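Local coordinates for protein heme peroxidase (Bacteroides thetaiotaomicron, PDB 2GVK) that probably acts as a heme-dependent dye-decolorizing peroxidase, using hydrogen peroxide to oxidise dyes and other substrates, at residues A[54-59]-A[121-126]; A[27-32]-A[260-265]. All coordinates share one frame; numbering follows the deposited sequence. Where two conformers were deposited one is given.

Contact 1 of 2, residues A[54-59]-A[121-126]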
loop_
_atom_site.group_PDB
_atom_site.type_symbol
_atom_site.label_atom_id
_atom_site.label_comp_id
_atom_site.label_asym_id
_atom_site.label_seq_id
_atom_site.Cartn_x
_atom_site.Cartn_y
_atom_site.Cartn_z
ATOM N N ARG A 54 21.360 9.209 4.347
ATOM C CA ARG A 54 21.544 7.744 4.300
ATOM C C ARG A 54 20.794 7.072 5.426
ATOM O O ARG A 54 20.212 6.030 5.244
ATOM C CB ARG A 54 23.027 7.364 4.388
ATOM C CG ARG A 54 23.758 7.376 3.092
ATOM C CD ARG A 54 25.105 6.640 3.211
ATOM N NE ARG A 54 26.081 7.404 3.995
ATOM C CZ ARG A 54 26.767 8.457 3.531
ATOM N NH1 ARG A 54 26.604 8.868 2.281
ATOM N NH2 ARG A 54 27.625 9.092 4.316
ATOM N N SER A 55 20.887 7.649 6.619
ATOM C CA SER A 55 20.219 7.099 7.783
ATOM C C SER A 55 18.701 7.011 7.563
ATOM O O SER A 55 18.089 5.933 7.723
ATOM C CB SER A 55 20.540 7.941 9.019
ATOM O OG SER A 55 19.847 7.460 10.158
HETATM N N MSE A 56 18.107 8.104 7.103
HETATM C CA MSE A 56 16.670 8.137 6.865
HETATM C C MSE A 56 16.252 7.114 5.827
HETATM O O MSE A 56 15.243 6.451 5.987
HETATM C CB MSE A 56 16.224 9.504 6.402
HETATM C CG MSE A 56 16.466 10.597 7.368
HETATM SE SE MSE A 56 15.582 10.344 9.093
HETATM C CE MSE A 56 13.868 10.069 8.505
ATOM N N ARG A 57 17.008 7.028 4.733
ATOM C CA ARG A 57 16.651 6.125 3.628
ATOM C C ARG A 57 16.903 4.663 3.976
ATOM O O ARG A 57 16.195 3.783 3.505
ATOM C CB ARG A 57 17.386 6.519 2.374
ATOM C CG ARG A 57 16.868 7.800 1.785
ATOM C CD ARG A 57 17.501 8.112 0.507
ATOM N NE ARG A 57 17.058 9.383 0.036
ATOM C CZ ARG A 57 17.620 10.067 -0.963
ATOM N NH1 ARG A 57 18.645 9.558 -1.632
ATOM N NH2 ARG A 57 17.132 11.268 -1.301
ATOM N N ASN A 58 17.885 4.411 4.829
ATOM C CA ASN A 58 18.151 3.070 5.316
ATOM C C ASN A 58 17.024 2.612 6.253
ATOM O O ASN A 58 16.538 1.515 6.153
ATOM C CB ASN A 58 19.500 3.046 6.047
ATOM C CG ASN A 58 19.818 1.716 6.626
ATOM O OD1 ASN A 58 19.675 0.706 5.969
ATOM N ND2 ASN A 58 20.298 1.701 7.891
ATOM N N ARG A 59 16.575 3.520 7.120
ATOM C CA ARG A 59 15.544 3.204 8.097
ATOM C C ARG A 59 14.156 3.105 7.462
ATOM O O ARG A 59 13.353 2.279 7.858
ATOM C CB ARG A 59 15.527 4.262 9.198
ATOM C CG ARG A 59 16.783 4.306 10.049
ATOM C CD ARG A 59 16.792 5.537 10.954
ATOM N NE ARG A 59 15.699 5.497 11.933
ATOM C CZ ARG A 59 15.314 6.531 12.697
ATOM N NH1 ARG A 59 15.897 7.708 12.579
ATOM N NH2 ARG A 59 14.319 6.379 13.560
ATOM N N CYS A 121 10.222 14.140 8.302
ATOM C CA CYS A 121 10.742 15.489 8.082
ATOM C C CYS A 121 11.073 16.106 9.407
ATOM O O CYS A 121 12.131 16.723 9.569
ATOM C CB CYS A 121 9.735 16.355 7.339
ATOM S SG CYS A 121 9.292 15.714 5.659
ATOM N N PHE A 122 10.178 15.945 10.375
ATOM C CA PHE A 122 10.425 16.455 11.724
ATOM C C PHE A 122 11.691 15.863 12.304
ATOM O O PHE A 122 12.493 16.566 12.872
ATOM C CB PHE A 122 9.239 16.155 12.673
ATOM C CG PHE A 122 9.598 16.248 14.115
ATOM C CD1 PHE A 122 9.725 17.477 14.727
ATOM C CD2 PHE A 122 9.910 15.103 14.852
ATOM C CE1 PHE A 122 10.123 17.567 16.036
ATOM C CE2 PHE A 122 10.282 15.191 16.184
ATOM C CZ PHE A 122 10.416 16.429 16.765
ATOM N N GLU A 123 11.870 14.569 12.153
ATOM C CA GLU A 123 13.034 13.897 12.718
ATOM C C GLU A 123 14.333 14.555 12.213
ATOM O O GLU A 123 15.212 14.940 13.003
ATOM C CB GLU A 123 13.000 12.401 12.346
ATOM C CG GLU A 123 14.251 11.617 12.717
ATOM C CD GLU A 123 14.273 11.219 14.143
ATOM O OE1 GLU A 123 13.570 11.870 14.958
ATOM O OE2 GLU A 123 14.942 10.201 14.460
ATOM N N PHE A 124 14.439 14.687 10.911
ATOM C CA PHE A 124 15.606 15.279 10.285
ATOM C C PHE A 124 15.793 16.728 10.755
ATOM O O PHE A 124 16.879 17.130 11.145
ATOM C CB PHE A 124 15.439 15.230 8.760
ATOM C CG PHE A 124 16.735 15.442 7.983
ATOM C CD1 PHE A 124 17.178 16.712 7.702
ATOM C CD2 PHE A 124 17.492 14.343 7.525
ATOM C CE1 PHE A 124 18.331 16.910 6.958
ATOM C CE2 PHE A 124 18.619 14.534 6.792
ATOM C CZ PHE A 124 19.042 15.819 6.490
ATOM N N ALA A 125 14.710 17.493 10.742
ATOM C CA ALA A 125 14.772 18.870 11.143
ATOM C C ALA A 125 15.199 19.040 12.611
ATOM O O ALA A 125 15.901 19.981 12.937
ATOM C CB ALA A 125 13.424 19.560 10.884
ATOM N N SER A 126 14.780 18.122 13.482
ATOM C CA SER A 126 15.135 18.205 14.888
ATOM C C SER A 126 16.642 17.990 15.073
ATOM O O SER A 126 17.264 18.623 15.920
ATOM C CB SER A 126 14.319 17.197 15.729
ATOM O OG SER A 126 14.774 15.869 15.547
HETATM O O HOH W 1 13.585 7.964 16.049
#

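Contact 2 of 2, residues A[27-32]-A[260-265]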
loop_
_atom_site.group_PDB
_atom_site.type_symbol
_atom_site.label_atom_id
_atom_site.label_comp_id
_atom_site.label_asym_id
_atom_site.label_seq_id
_atom_site.Cartn_x
_atom_site.Cartn_y
_atom_site.Cartn_z
ATOM N N PHE A 27 9.978 23.692 4.812
ATOM C CA PHE A 27 10.945 24.696 4.292
ATOM C C PHE A 27 11.460 25.513 5.471
ATOM O O PHE A 27 10.680 26.198 6.144
ATOM C CB PHE A 27 10.299 25.660 3.289
ATOM C CG PHE A 27 9.658 24.990 2.109
ATOM C CD1 PHE A 27 10.391 24.700 0.983
ATOM C CD2 PHE A 27 8.279 24.777 2.080
ATOM C CE1 PHE A 27 9.766 24.168 -0.141
ATOM C CE2 PHE A 27 7.680 24.234 0.984
ATOM C CZ PHE A 27 8.428 23.964 -0.143
ATOM N N ILE A 28 12.763 25.454 5.719
ATOM C CA ILE A 28 13.381 26.252 6.776
ATOM C C ILE A 28 14.453 27.180 6.205
ATOM O O ILE A 28 15.343 26.743 5.497
ATOM C CB ILE A 28 14.023 25.353 7.851
ATOM C CG1 ILE A 28 12.942 24.627 8.645
ATOM C CG2 ILE A 28 14.854 26.159 8.765
ATOM C CD1 ILE A 28 13.472 23.523 9.519
ATOM N N VAL A 29 14.342 28.472 6.519
ATOM C CA VAL A 29 15.367 29.426 6.203
ATOM C C VAL A 29 15.935 29.964 7.506
ATOM O O VAL A 29 15.192 30.413 8.385
ATOM C CB VAL A 29 14.836 30.583 5.334
ATOM C CG1 VAL A 29 15.906 31.637 5.111
ATOM C CG2 VAL A 29 14.346 30.042 4.012
ATOM N N TYR A 30 17.248 29.843 7.641
ATOM C CA TYR A 30 17.976 30.310 8.803
ATOM C C TYR A 30 18.865 31.485 8.432
ATOM O O TYR A 30 19.421 31.525 7.331
ATOM C CB TYR A 30 18.899 29.216 9.311
ATOM C CG TYR A 30 18.257 28.066 10.055
ATOM C CD1 TYR A 30 17.593 28.278 11.236
ATOM C CD2 TYR A 30 18.554 26.747 9.709
ATOM C CE1 TYR A 30 17.132 27.207 12.015
ATOM C CE2 TYR A 30 18.093 25.682 10.473
ATOM C CZ TYR A 30 17.380 25.925 11.619
ATOM O OH TYR A 30 16.974 24.882 12.417
ATOM N N ASN A 31 19.092 32.382 9.387
ATOM C CA ASN A 31 20.207 33.309 9.316
ATOM C C ASN A 31 21.304 32.832 10.257
ATOM O O ASN A 31 21.025 32.250 11.292
ATOM C CB ASN A 31 19.787 34.710 9.728
ATOM C CG ASN A 31 19.288 35.547 8.564
ATOM O OD1 ASN A 31 19.391 35.155 7.402
ATOM N ND2 ASN A 31 18.721 36.720 8.885
ATOM N N LEU A 32 22.549 33.081 9.882
ATOM C CA LEU A 32 23.676 32.790 10.744
ATOM C C LEU A 32 23.762 33.798 11.867
ATOM O O LEU A 32 23.473 34.963 11.672
ATOM C CB LEU A 32 24.983 32.835 9.944
ATOM C CG LEU A 32 25.096 31.870 8.770
ATOM C CD1 LEU A 32 26.389 32.124 8.043
ATOM C CD2 LEU A 32 25.006 30.436 9.241
ATOM N N GLY A 260 -1.640 30.072 1.258
ATOM C CA GLY A 260 -0.426 30.425 0.528
ATOM C C GLY A 260 0.173 29.338 -0.343
ATOM O O GLY A 260 -0.234 28.180 -0.308
ATOM N N THR A 261 1.107 29.768 -1.189
ATOM C CA THR A 261 1.902 28.895 -2.020
ATOM C C THR A 261 3.364 29.178 -1.709
ATOM O O THR A 261 3.800 30.339 -1.710
ATOM C CB THR A 261 1.657 29.177 -3.518
ATOM O OG1 THR A 261 0.355 28.743 -3.884
ATOM C CG2 THR A 261 2.675 28.465 -4.372
ATOM N N TYR A 262 4.119 28.131 -1.406
ATOM C CA TYR A 262 5.543 28.261 -1.237
ATOM C C TYR A 262 6.207 27.837 -2.536
ATOM O O TYR A 262 6.220 26.658 -2.887
ATOM C CB TYR A 262 6.037 27.398 -0.049
ATOM C CG TYR A 262 7.374 27.849 0.529
ATOM C CD1 TYR A 262 8.559 27.621 -0.166
ATOM C CD2 TYR A 262 7.449 28.532 1.747
ATOM C CE1 TYR A 262 9.758 28.055 0.315
ATOM C CE2 TYR A 262 8.669 28.966 2.245
ATOM C CZ TYR A 262 9.821 28.735 1.500
ATOM O OH TYR A 262 11.060 29.142 1.973
ATOM N N PHE A 263 6.653 28.829 -3.300
ATOM C CA PHE A 263 7.351 28.584 -4.539
ATOM C C PHE A 263 8.777 28.210 -4.275
ATOM O O PHE A 263 9.482 28.886 -3.500
ATOM C CB PHE A 263 7.325 29.834 -5.426
ATOM C CG PHE A 263 8.209 29.727 -6.626
ATOM C CD1 PHE A 263 7.790 29.052 -7.737
ATOM C CD2 PHE A 263 9.492 30.215 -6.603
ATOM C CE1 PHE A 263 8.653 28.893 -8.868
ATOM C CE2 PHE A 263 10.347 30.056 -7.730
ATOM C CZ PHE A 263 9.897 29.413 -8.845
ATOM N N ILE A 264 9.233 27.139 -4.922
ATOM C CA ILE A 264 10.630 26.790 -4.904
ATOM C C ILE A 264 11.013 26.283 -6.305
ATOM O O ILE A 264 10.341 25.430 -6.874
ATOM C CB ILE A 264 10.945 25.743 -3.795
ATOM C CG1 ILE A 264 12.421 25.422 -3.766
ATOM C CG2 ILE A 264 10.102 24.470 -3.987
ATOM C CD1 ILE A 264 12.867 24.791 -2.503
ATOM N N GLY A 265 12.054 26.878 -6.871
ATOM C CA GLY A 265 12.482 26.581 -8.226
ATOM C C GLY A 265 13.967 26.326 -8.286
ATOM O O GLY A 265 14.770 27.180 -7.868
HETATM O O HOH W 2 11.052 28.894 4.698
#

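Contact 1 of 2, residues A[54-59]-A[121-126]
Met56, a selenomethionine, reaches from the end of helix 38-59 to Phe124 on helix 118-131, its CG lying 3.9 Å from CD2 at the edge of the ring. Beyond CG the chain folds back on itself, with chi2 at -59°, and this brings SE to 4.1 Å from CG of Glu123. Phe65, Met52 and Ile53 also close round the Phe124 ring, so this greasy part is the dense one.

The other part is polar and looser. In the conformer modelled here, one of two for Arg59, NH1 points at OE2 of Glu123 in a long, tentative salt bridge of 3.3 Å; OE2 is met on its anti side, 20° out of the carboxylate plane. A water joins NH2 of this conformer, at 3.0 Å, to the same OE2. Stronger partners sit in other chains: Asp149 of the second subunit takes NE of Arg59, and Tyr147 of the third subunit binds OE1 of Glu123.

The short axes run nearly antiparallel (152°) and 11.4 Å apart, a wide spacing bridged by side chains alone. This is a helix pair packed beside the beta-sheet of a ferredoxin-like alpha+beta domain, as in the dimeric alpha-beta barrel superfamily, with Arg59 and Glu123 reaching into neighbouring subunits.

Contact 2 of 2, residues A[27-32]-A[260-265]
Phe27 and Tyr262 lie flat against each other in an offset stack, ring centres 3.9 Å apart and planes only 9° from parallel. The two side chains slide past one another in opposite directions.

CB of Phe27 already sits over the face of the tyrosine ring, in a CH-pi contact; the nearest ring atom is CZ of Tyr262, at 3.6 Å from CB. CG of Phe27 then lies over the same face, displaced toward CE1 of Tyr262. On one flank CD1 comes to 3.5 Å from CE1 of Tyr262; on the other CD2 lies over the tyrosine near its CG, while CE2 runs past the rim toward CB of Tyr262. CE1 meets a different neighbour as well: CG2 of Ile264 approaches it obliquely at 3.9 Å, and CD1 of the isoleucine comes equally near. Finally CZ reaches CD1 of Tyr262, the atom that lies under the middle of the phenylalanine ring. The ring of Tyr262 reaches this place with CG anti to its own backbone N (chi1 -158°), and its OH passes beyond the phenylalanine ring to meet CG2 of Val29 at 4.0 Å.

The strands 24-32 and 258-267 cross at 73° in these segments and are not neighbours in the sheet, which leaves the side chains to span the gap. The stack thus joins the N- and C-terminal halves of a DyP-type peroxidase across its curled antiparallel sheet, in the chain's interior. His112, on the strand beside Phe27, brings another nearly parallel ring to the phenylalanine, and Val190 and Lys192 touch Tyr262.

A water 2.7 Å from OH of Tyr262 gives the phenol a polar partner and reaches O of Phe27 only weakly. The chemistry is mainly dispersion between buried aromatic faces, with a single hydroxyl kept hydrated at the rim of an otherwise apolar join.

How the contacts relate
Contact 1 is nested along the chain inside the loop closed by contact 2: residues 27-32 come first, then 54-59 and 121-126, and 260-265 last. Their centres lie 19 Å apart. Contact 2 sits near the middle of the molecule and joins two strands of the eight-stranded antiparallel sheet, one from each of the N- and C-terminal family regions; contact 1 belongs to the helices of the N-terminal region. Strand 24-32 is followed, after a short loop, by helix 38-59, and CB of Ala125 touches CD1 of Ile28 at 4.2 Å, linking helix to sheet. Residues of both pairs of segments touch the third subunit, Ile28 and Tyr30 doing so for 27-32.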